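Local coordinates for protein lectin (Pleurotus ostreatus, PDB 6T0Q) that binds calcium ions and N-acetyl-D-galactosamine, as a mushroom lectin probably recognising galactose-type sugars through its carbohydrate-binding modules, at residues Ile36-Asn41 with Arg53-Asn58. Numbering follows the deposited sequence.
Sequences IWTGEN and RPFRKN. With NAG (2-acetamido-2-deoxy-beta-D-glucopyranose), chain E.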
loop_
_atom_site.group_PDB
_atom_site.type_symbol
_atom_site.label_atom_id
_atom_site.label_comp_id
_atom_site.label_asym_id
_atom_site.label_seq_id
_atom_site.Cartn_x
_atom_site.Cartn_y
_atom_site.Cartn_z
ATOM N N ILE A 36 2.150 -31.528 29.361
ATOM C CA ILE A 36 2.673 -32.755 28.772
ATOM C C ILE A 36 4.190 -32.786 28.865
ATOM O O ILE A 36 4.867 -31.749 28.893
ATOM C CB ILE A 36 2.231 -32.959 27.309
ATOM C CG1 ILE A 36 2.719 -31.810 26.421
ATOM C CG2 ILE A 36 0.719 -33.154 27.236
ATOM C CD1 ILE A 36 2.327 -31.987 24.938
ATOM N N TRP A 37 4.712 -34.004 28.929
ATOM C CA TRP A 37 6.135 -34.267 28.785
ATOM C C TRP A 37 6.249 -35.647 28.138
ATOM O O TRP A 37 5.311 -36.109 27.476
ATOM C CB TRP A 37 6.842 -34.116 30.151
ATOM C CG TRP A 37 8.329 -33.993 30.032
ATOM C CD1 TRP A 37 9.263 -34.926 30.392
ATOM C CD2 TRP A 37 9.061 -32.885 29.479
ATOM N NE1 TRP A 37 10.525 -34.461 30.113
ATOM C CE2 TRP A 37 10.429 -33.212 29.552
ATOM C CE3 TRP A 37 8.688 -31.643 28.941
ATOM C CZ2 TRP A 37 11.436 -32.343 29.107
ATOM C CZ3 TRP A 37 9.691 -30.773 28.501
ATOM C CH2 TRP A 37 11.050 -31.134 28.587
ATOM N N THR A 38 7.389 -36.315 28.333
ATOM C CA THR A 38 7.671 -37.571 27.645
ATOM C C THR A 38 7.217 -38.803 28.413
ATOM O O THR A 38 7.002 -39.853 27.801
ATOM C CB THR A 38 9.175 -37.720 27.391
ATOM O OG1 THR A 38 9.874 -37.687 28.640
ATOM C CG2 THR A 38 9.691 -36.616 26.461
ATOM N N GLY A 39 7.125 -38.733 29.734
ATOM C CA GLY A 39 6.902 -39.941 30.498
ATOM C C GLY A 39 8.159 -40.724 30.794
ATOM O O GLY A 39 8.066 -41.849 31.300
ATOM N N GLU A 40 9.339 -40.162 30.502
ATOM C CA GLU A 40 10.585 -40.802 30.914
ATOM C C GLU A 40 10.586 -41.094 32.410
ATOM O O GLU A 40 11.123 -42.116 32.848
ATOM C CB GLU A 40 11.774 -39.931 30.509
ATOM C CG GLU A 40 12.064 -40.062 29.002
ATOM C CD GLU A 40 12.934 -38.942 28.473
ATOM O OE1 GLU A 40 12.423 -37.810 28.307
ATOM O OE2 GLU A 40 14.133 -39.190 28.229
ATOM N N ASN A 41 9.967 -40.224 33.208
ATOM C CA ASN A 41 9.575 -40.602 34.560
ATOM C C ASN A 41 8.092 -40.922 34.531
ATOM O O ASN A 41 7.286 -40.020 34.239
ATOM C CB ASN A 41 9.858 -39.481 35.566
ATOM C CG ASN A 41 9.653 -39.930 37.016
ATOM O OD1 ASN A 41 8.925 -40.888 37.285
ATOM N ND2 ASN A 41 10.299 -39.243 37.951
ATOM N N ARG A 53 13.132 -31.634 24.711
ATOM C CA ARG A 53 12.269 -32.654 24.115
ATOM C C ARG A 53 11.298 -32.031 23.118
ATOM O O ARG A 53 10.800 -30.921 23.357
ATOM C CB ARG A 53 11.482 -33.396 25.217
ATOM C CG ARG A 53 12.374 -34.200 26.178
ATOM C CD ARG A 53 13.050 -35.344 25.421
ATOM N NE ARG A 53 13.811 -36.253 26.283
ATOM C CZ ARG A 53 15.140 -36.310 26.319
ATOM N NH1 ARG A 53 15.864 -35.500 25.556
ATOM N NH2 ARG A 53 15.744 -37.178 27.118
ATOM N N PRO A 54 11.019 -32.709 22.001
ATOM C CA PRO A 54 10.078 -32.182 21.008
ATOM C C PRO A 54 8.639 -32.606 21.257
ATOM O O PRO A 54 8.359 -33.689 21.772
ATOM C CB PRO A 54 10.578 -32.809 19.700
ATOM C CG PRO A 54 11.044 -34.171 20.135
ATOM C CD PRO A 54 11.641 -33.971 21.543
ATOM N N PHE A 55 7.720 -31.730 20.845
ATOM C CA PHE A 55 6.284 -31.988 20.907
ATOM C C PHE A 55 5.644 -31.435 19.641
ATOM O O PHE A 55 5.939 -30.304 19.246
ATOM C CB PHE A 55 5.664 -31.353 22.165
ATOM C CG PHE A 55 6.306 -31.838 23.435
ATOM C CD1 PHE A 55 5.856 -33.002 24.051
ATOM C CD2 PHE A 55 7.400 -31.179 23.968
ATOM C CE1 PHE A 55 6.475 -33.489 25.200
ATOM C CE2 PHE A 55 8.024 -31.643 25.129
ATOM C CZ PHE A 55 7.566 -32.810 25.741
ATOM N N ARG A 56 4.779 -32.234 19.012
ATOM C CA ARG A 56 4.202 -31.913 17.711
ATOM C C ARG A 56 2.742 -32.324 17.674
ATOM O O ARG A 56 2.369 -33.370 18.210
ATOM C CB ARG A 56 4.883 -32.663 16.556
ATOM C CG ARG A 56 6.119 -32.057 15.992
ATOM C CD ARG A 56 6.708 -33.021 14.959
ATOM N NE ARG A 56 5.761 -33.387 13.899
ATOM C CZ ARG A 56 5.929 -33.084 12.612
ATOM N NH1 ARG A 56 6.999 -32.401 12.230
ATOM N NH2 ARG A 56 5.032 -33.466 11.703
ATOM N N LYS A 57 1.940 -31.539 16.958
ATOM C CA LYS A 57 0.555 -31.919 16.703
ATOM C C LYS A 57 0.095 -31.265 15.406
ATOM O O LYS A 57 0.186 -30.042 15.267
ATOM C CB LYS A 57 -0.314 -31.506 17.875
ATOM C CG LYS A 57 -1.786 -31.531 17.622
ATOM C CD LYS A 57 -2.393 -32.876 17.873
ATOM C CE LYS A 57 -3.895 -32.703 18.031
ATOM N NZ LYS A 57 -4.608 -33.989 18.059
ATOM N N ASN A 58 -0.350 -32.082 14.451
ATOM C CA ASN A 58 -1.012 -31.616 13.231
ATOM C C ASN A 58 -2.491 -31.453 13.551
ATOM O O ASN A 58 -3.182 -32.435 13.837
ATOM C CB ASN A 58 -0.808 -32.612 12.087
ATOM C CG ASN A 58 -1.442 -32.143 10.764
ATOM O OD1 ASN A 58 -1.898 -31.005 10.660
ATOM N ND2 ASN A 58 -1.464 -33.033 9.751
HETATM C C1 NAG E . -1.986 -32.787 8.405
HETATM C C2 NAG E . -0.874 -33.078 7.395
HETATM C C3 NAG E . -1.358 -32.816 5.965
HETATM C C4 NAG E . -2.647 -33.575 5.668
HETATM C C5 NAG E . -3.681 -33.258 6.751
HETATM C C6 NAG E . -4.960 -34.049 6.609
HETATM C C7 NAG E . 1.393 -32.799 8.283
HETATM C C8 NAG E . 2.527 -31.843 8.526
HETATM N N2 NAG E . 0.310 -32.287 7.690
HETATM O O3 NAG E . -0.327 -33.210 5.069
HETATM O O5 NAG E . -3.157 -33.547 8.062
HETATM O O6 NAG E . -4.794 -35.375 7.091
HETATM O O7 NAG E . 1.450 -33.975 8.620
#
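One face of the Trp37 indole is shared by Phe55, Arg53 and Thr38. Phe55 CZ sits 3.5 Å above the ring plane, displaced toward the rim, and Arg53 CB lies over the same face. The two aromatic planes are inclined at 45°, with Phe55 CZ 3.6 Å from Trp37 CE3. The carbonyl carbon of Trp37 meets the Phe55 edge in plane, while Ile36 CD1 approaches Phe55 CD1 obliquely at 3.8 Å. Trp37 CG stands anti to its backbone N (chi1 -164°); CB points away from strand 51-60, yet the six-membered ring lies against Phe55 and Arg53.

The contact thus joins the end of strand 34-37 to strand 51-60 within an antiparallel beta-sandwich domain, Ile127 of the facing sheet touching both Ile36 and Phe55. The Trp37 side chain also lies about 4 Å from that of calcium ligand Asn118, whereas Asn58 carries an N-linked NAG on ND2 farther along strand 51-60.

Beyond Thr38 CG2, which packs on Arg53 CG at 3.6 Å, the guanidinium forms a salt bridge with the Glu40 carboxylate, gripping it side-on: NE donates to OE1 (2.9 Å) and NH2 to the syn lone pair of OE2 (2.8 Å). Thr38 OG1 donates to the anti lone pair of Glu40 OE1 and accepts from Glu40 N, forming an ST turn.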